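Side-chain contacts in purine-binding protein BAB2_0673 (Brucella melitensis biovar Abortus, PDB 3S99), which binds adenine and probably other purines such as guanine, and may take part in their uptake as part of an ABC-type transport system: residues Arg182-Trp187 / Ile205-Asp210; Asp199-Leu204 / Ile222-Asp227. One frame throughout, in Å; residues are numbered along the deposited sequence.

Overall arrangement
Contacts 1 and 2 share helix 194-206, their centres lying 10 Å apart and each about 20 Å from the centre of the chain. In contact 1 the turn that follows this helix meets strand 182-187, at the edge of the mixed sheet; in contact 2 the helix flank meets helix 220-227. They touch through Leu204 of segment 199-204, which packs on the strand of contact 1: its CD2 lies 3.5 Å from Lys184 O, and its CG 3.8 Å from Ile186 CD1. Both contacts lie away from the adenine pocket, but the loops between their elements contribute to it, Trp191 following strand 182-187, and His215 and Asp217 lying between strand 211-214 and helix 220-227.

Contact 1. Residues Arg182-Trp187 / Ile205-Asp210; sequences RVKVIW and IDQGVD
Lys184 and Ile186, on the edge strand 182-187, reach the turn at the end of helix 194-206 in a beta-alpha-beta crossover of the type I periplasmic-binding-protein fold. The helix leads on to strand 211-214, which runs parallel to 182-187 with strand 151-156 between them.

The approaches between Lys184 and Gln207 are long and include no hydrogen bond. The two side chains slant across one another, and the methylene CD of the lysine lies 3.7 Å from Gln207 OE1, a van der Waals approach to an amide oxygen. Beyond CD the lysine chain turns at its last torsion (chi4 84°), which brings NZ to 3.7 Å from the backbone O of Gln207. Ile186 CD1 comes no nearer to Gln207 than 4.3 Å, at NE2; the Ile186 side chain also packs on Ala200, Ala203 and Leu204 of helix 194-206.

One apolar pair crosses the contact, and it is long: Lys184 CG stands 4.3 Å from CG1 of Val209, whose side chain is buried and also rests on Ile151 of the neighbouring strand.

Backbone bonding shapes the turn. Gly208 adopts a positive phi (101°) and closes the helix in a Schellman motif, a conformation suited to glycine because a CB here would press on the preceding carbonyl. Gly208 N donates to Ile205 O at 3.0 Å, while Gly208 O accepts a hydrogen bond from Lys149 NZ.

Contact 2. Residues Asp199-Leu204 / Ile222-Asp227; sequences DAAKAL and IQVAHD
Val224 points its branched side chain at helix 194-206 and meets Ala201 and Lys202, two successive residues of that helix, from one position. Its CG1 branch does most of the touching. With CG1 anti to the backbone N (chi1 167°), this methyl lies 3.9 Å from Ala201 CB and 3.7 Å from Lys202 CG, so it sits against the methyl of one residue and the CG methylene of the other. The alanine also approaches the branch point itself, Val224 CB being 4.0 Å from Ala201 CB.

The lysine is met differently. Extended beyond CG, its chain passes the valine at about a right angle, and the second branch, CG2, comes within 4.1 Å of Lys202 CE. Val224 thus touches this chain at two points, near its base and close to its end, through aliphatic carbons alone.

Helices 194-206 and 220-227 belong to consecutive beta-alpha-beta units of the mixed sheet and pack side by side on one of its faces, the first leading into strand 211-214 and the second into strand 231-236. Ala201 also rests on Ile155 of strand 151-156, and Ala225, next to Val224, on Ala232 of strand 231-236. The backbones come close here, the CA atoms of Ala201 and Val224 being 6.6 Å apart, with the short alanine side chain on one side. On the outer side Lys202 also touches Arg228, just past the end of helix 220-227.

Contact 1. Residues Arg182-Trp187 / Ile205-Asp210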
loop_
_atom_site.group_PDB
_atom_site.type_symbol
_atom_site.label_atom_id
_atom_site.label_comp_id
_atom_site.label_asym_id
_atom_site.label_seq_id
_atom_site.Cartn_x
_atom_site.Cartn_y
_atom_site.Cartn_z
ATOM N N ARG A 182 5.819 -1.024 -20.980
ATOM C CA ARG A 182 4.440 -0.562 -20.969
ATOM C C ARG A 182 3.655 -1.250 -19.873
ATOM O O ARG A 182 3.963 -2.370 -19.492
ATOM C CB ARG A 182 3.732 -0.847 -22.302
ATOM C CG ARG A 182 4.496 -0.464 -23.550
ATOM C CD ARG A 182 4.624 1.025 -23.729
ATOM N NE ARG A 182 5.591 1.283 -24.802
ATOM C CZ ARG A 182 6.086 2.474 -25.122
ATOM N NH1 ARG A 182 5.687 3.580 -24.486
ATOM N NH2 ARG A 182 6.984 2.556 -26.098
ATOM N N VAL A 183 2.643 -0.547 -19.363
ATOM C CA VAL A 183 1.587 -1.153 -18.531
ATOM C C VAL A 183 0.214 -0.988 -19.174
ATOM O O VAL A 183 -0.046 0.001 -19.863
ATOM C CB VAL A 183 1.530 -0.552 -17.110
ATOM C CG1 VAL A 183 2.786 -0.954 -16.328
ATOM C CG2 VAL A 183 1.366 0.955 -17.183
ATOM N N LYS A 184 -0.646 -1.985 -18.952
ATOM C CA LYS A 184 -2.067 -1.902 -19.285
ATOM C C LYS A 184 -2.834 -1.840 -17.969
ATOM O O LYS A 184 -2.722 -2.737 -17.133
ATOM C CB LYS A 184 -2.510 -3.115 -20.099
ATOM C CG LYS A 184 -1.860 -3.235 -21.496
ATOM C CD LYS A 184 -2.746 -4.047 -22.464
ATOM C CE LYS A 184 -2.213 -4.065 -23.888
ATOM N NZ LYS A 184 -1.190 -5.129 -24.079
ATOM N N VAL A 185 -3.602 -0.774 -17.768
ATOM C CA VAL A 185 -4.293 -0.569 -16.508
ATOM C C VAL A 185 -5.764 -0.865 -16.630
ATOM O O VAL A 185 -6.416 -0.376 -17.555
ATOM C CB VAL A 185 -4.147 0.876 -16.018
ATOM C CG1 VAL A 185 -4.847 1.061 -14.675
ATOM C CG2 VAL A 185 -2.680 1.252 -15.930
ATOM N N ILE A 186 -6.287 -1.652 -15.695
ATOM C CA ILE A 186 -7.736 -1.817 -15.557
ATOM C C ILE A 186 -8.131 -1.350 -14.166
ATOM O O ILE A 186 -7.490 -1.754 -13.198
ATOM C CB ILE A 186 -8.183 -3.281 -15.748
ATOM C CG1 ILE A 186 -7.987 -3.698 -17.207
ATOM C CG2 ILE A 186 -9.684 -3.440 -15.357
ATOM C CD1 ILE A 186 -8.552 -5.101 -17.559
ATOM N N TRP A 187 -9.152 -0.491 -14.067
ATOM C CA TRP A 187 -9.606 0.022 -12.757
ATOM C C TRP A 187 -10.736 -0.839 -12.214
ATOM O O TRP A 187 -11.670 -1.099 -12.905
ATOM C CB TRP A 187 -10.060 1.487 -12.870
ATOM C CG TRP A 187 -8.910 2.373 -13.101
ATOM C CD1 TRP A 187 -8.491 2.863 -14.288
ATOM C CD2 TRP A 187 -7.980 2.829 -12.121
ATOM N NE1 TRP A 187 -7.354 3.618 -14.119
ATOM C CE2 TRP A 187 -7.028 3.626 -12.789
ATOM C CE3 TRP A 187 -7.863 2.652 -10.733
ATOM C CZ2 TRP A 187 -5.949 4.237 -12.120
ATOM C CZ3 TRP A 187 -6.820 3.282 -10.063
ATOM C CH2 TRP A 187 -5.859 4.053 -10.765
ATOM N N ILE A 205 -4.326 -10.788 -18.767
ATOM C CA ILE A 205 -3.588 -11.948 -19.277
ATOM C C ILE A 205 -4.102 -12.345 -20.660
ATOM O O ILE A 205 -3.307 -12.683 -21.527
ATOM C CB ILE A 205 -3.653 -13.154 -18.292
ATOM C CG1 ILE A 205 -2.942 -12.796 -16.969
ATOM C CG2 ILE A 205 -2.992 -14.369 -18.875
ATOM C CD1 ILE A 205 -3.533 -13.492 -15.746
ATOM N N ASP A 206 -5.415 -12.269 -20.882
ATOM C CA ASP A 206 -5.972 -12.572 -22.218
ATOM C C ASP A 206 -5.474 -11.563 -23.242
ATOM O O ASP A 206 -5.335 -11.907 -24.399
ATOM C CB ASP A 206 -7.504 -12.586 -22.235
ATOM C CG ASP A 206 -8.102 -13.743 -21.436
ATOM O OD1 ASP A 206 -7.379 -14.692 -21.062
ATOM O OD2 ASP A 206 -9.320 -13.695 -21.185
ATOM N N GLN A 207 -5.212 -10.326 -22.803
ATOM C CA GLN A 207 -4.702 -9.283 -23.693
ATOM C C GLN A 207 -3.170 -9.340 -23.885
ATOM O O GLN A 207 -2.608 -8.466 -24.541
ATOM C CB GLN A 207 -5.091 -7.891 -23.175
ATOM C CG GLN A 207 -6.588 -7.561 -23.241
ATOM C CD GLN A 207 -6.933 -6.334 -22.421
ATOM O OE1 GLN A 207 -6.214 -5.339 -22.456
ATOM N NE2 GLN A 207 -8.028 -6.403 -21.662
ATOM N N GLY A 208 -2.497 -10.325 -23.277
ATOM C CA GLY A 208 -1.090 -10.633 -23.585
ATOM C C GLY A 208 -0.018 -10.137 -22.619
ATOM O O GLY A 208 1.169 -10.234 -22.946
ATOM N N VAL A 209 -0.398 -9.583 -21.460
ATOM C CA VAL A 209 0.622 -9.121 -20.497
ATOM C C VAL A 209 1.329 -10.339 -19.931
ATOM O O VAL A 209 0.737 -11.398 -19.848
ATOM C CB VAL A 209 0.064 -8.265 -19.325
ATOM C CG1 VAL A 209 -0.805 -7.097 -19.854
ATOM C CG2 VAL A 209 -0.678 -9.124 -18.293
ATOM N N ASP A 210 2.594 -10.202 -19.549
ATOM C CA ASP A 210 3.271 -11.352 -18.959
ATOM C C ASP A 210 3.736 -11.137 -17.512
ATOM O O ASP A 210 4.393 -12.004 -16.938
ATOM C CB ASP A 210 4.354 -11.892 -19.916
ATOM C CG ASP A 210 5.451 -10.889 -20.214
ATOM O OD1 ASP A 210 5.456 -9.797 -19.619
ATOM O OD2 ASP A 210 6.318 -11.208 -21.046
#

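Contact 2. Residues Asp199-Leu204 / Ile222-Asp227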
loop_
_atom_site.group_PDB
_atom_site.type_symbol
_atom_site.label_atom_id
_atom_site.label_comp_id
_atom_site.label_asym_id
_atom_site.label_seq_id
_atom_site.Cartn_x
_atom_site.Cartn_y
_atom_site.Cartn_z
ATOM N N ASP A 199 -11.572 -10.864 -12.509
ATOM C CA ASP A 199 -11.933 -10.517 -13.890
ATOM C C ASP A 199 -10.852 -9.659 -14.538
ATOM O O ASP A 199 -10.518 -9.878 -15.692
ATOM C CB ASP A 199 -13.264 -9.785 -13.965
ATOM C CG ASP A 199 -14.449 -10.685 -13.619
ATOM O OD1 ASP A 199 -14.318 -11.915 -13.722
ATOM O OD2 ASP A 199 -15.494 -10.150 -13.246
ATOM N N ALA A 200 -10.318 -8.682 -13.802
ATOM C CA ALA A 200 -9.305 -7.781 -14.373
ATOM C C ALA A 200 -8.025 -8.524 -14.762
ATOM O O ALA A 200 -7.478 -8.300 -15.831
ATOM C CB ALA A 200 -8.995 -6.623 -13.404
ATOM N N ALA A 201 -7.564 -9.415 -13.882
ATOM C CA ALA A 201 -6.411 -10.251 -14.158
ATOM C C ALA A 201 -6.602 -11.128 -15.414
ATOM O O ALA A 201 -5.717 -11.223 -16.248
ATOM C CB ALA A 201 -6.082 -11.120 -12.926
ATOM N N LYS A 202 -7.760 -11.759 -15.545
ATOM C CA LYS A 202 -8.051 -12.591 -16.690
ATOM C C LYS A 202 -8.060 -11.742 -17.962
ATOM O O LYS A 202 -7.472 -12.117 -18.970
ATOM C CB LYS A 202 -9.389 -13.298 -16.520
ATOM C CG LYS A 202 -9.431 -14.301 -15.352
ATOM C CD LYS A 202 -10.838 -14.920 -15.205
ATOM C CE LYS A 202 -11.001 -15.778 -13.944
ATOM N NZ LYS A 202 -12.348 -16.444 -13.870
ATOM N N ALA A 203 -8.711 -10.587 -17.922
ATOM C CA ALA A 203 -8.725 -9.712 -19.085
ATOM C C ALA A 203 -7.304 -9.258 -19.443
ATOM O O ALA A 203 -6.959 -9.211 -20.609
ATOM C CB ALA A 203 -9.614 -8.520 -18.845
ATOM N N LEU A 204 -6.475 -8.931 -18.454
ATOM C CA LEU A 204 -5.100 -8.469 -18.765
ATOM C C LEU A 204 -4.233 -9.590 -19.339
ATOM O O LEU A 204 -3.490 -9.368 -20.283
ATOM C CB LEU A 204 -4.438 -7.833 -17.538
ATOM C CG LEU A 204 -5.084 -6.527 -17.100
ATOM C CD1 LEU A 204 -4.619 -6.161 -15.663
ATOM C CD2 LEU A 204 -4.754 -5.436 -18.111
ATOM N N ILE A 222 -3.609 -12.718 -8.076
ATOM C CA ILE A 222 -2.392 -13.525 -8.063
ATOM C C ILE A 222 -2.652 -15.007 -8.237
ATOM O O ILE A 222 -1.827 -15.697 -8.811
ATOM C CB ILE A 222 -1.502 -13.291 -6.792
ATOM C CG1 ILE A 222 -0.039 -13.618 -7.131
ATOM C CG2 ILE A 222 -2.017 -14.063 -5.586
ATOM C CD1 ILE A 222 0.980 -13.256 -6.071
ATOM N N GLN A 223 -3.794 -15.492 -7.754
ATOM C CA GLN A 223 -4.180 -16.881 -7.994
ATOM C C GLN A 223 -4.547 -17.063 -9.454
ATOM O O GLN A 223 -4.220 -18.095 -10.033
ATOM C CB GLN A 223 -5.357 -17.320 -7.098
ATOM C CG GLN A 223 -4.995 -17.444 -5.603
ATOM C CD GLN A 223 -6.167 -17.920 -4.744
ATOM O OE1 GLN A 223 -6.814 -17.124 -4.055
ATOM N NE2 GLN A 223 -6.441 -19.210 -4.786
ATOM N N VAL A 224 -5.237 -16.090 -10.054
ATOM C CA VAL A 224 -5.534 -16.186 -11.493
ATOM C C VAL A 224 -4.220 -16.262 -12.268
ATOM O O VAL A 224 -4.037 -17.140 -13.128
ATOM C CB VAL A 224 -6.330 -14.986 -12.015
ATOM C CG1 VAL A 224 -6.318 -14.981 -13.533
ATOM C CG2 VAL A 224 -7.800 -14.990 -11.451
ATOM N N ALA A 225 -3.305 -15.338 -11.962
ATOM C CA ALA A 225 -1.999 -15.332 -12.616
ATOM C C ALA A 225 -1.308 -16.685 -12.411
ATOM O O ALA A 225 -0.784 -17.261 -13.355
ATOM C CB ALA A 225 -1.128 -14.179 -12.092
ATOM N N HIS A 226 -1.340 -17.209 -11.191
ATOM C CA HIS A 226 -0.676 -18.477 -10.924
ATOM C C HIS A 226 -1.337 -19.578 -11.746
ATOM O O HIS A 226 -0.645 -20.338 -12.406
ATOM C CB HIS A 226 -0.727 -18.858 -9.443
ATOM C CG HIS A 226 -0.109 -20.189 -9.153
ATOM N ND1 HIS A 226 -0.852 -21.302 -8.823
ATOM C CD2 HIS A 226 1.182 -20.600 -9.199
ATOM C CE1 HIS A 226 -0.044 -22.334 -8.646
ATOM N NE2 HIS A 226 1.196 -21.938 -8.879
ATOM N N ASP A 227 -2.668 -19.636 -11.703
ATOM C CA ASP A 227 -3.459 -20.559 -12.555
ATOM C C ASP A 227 -3.056 -20.491 -14.031
ATOM O O ASP A 227 -3.047 -21.521 -14.701
ATOM C CB ASP A 227 -4.976 -20.286 -12.430
ATOM C CG ASP A 227 -5.569 -20.772 -11.103
ATOM O OD1 ASP A 227 -4.893 -21.561 -10.391
ATOM O OD2 ASP A 227 -6.729 -20.375 -10.775
#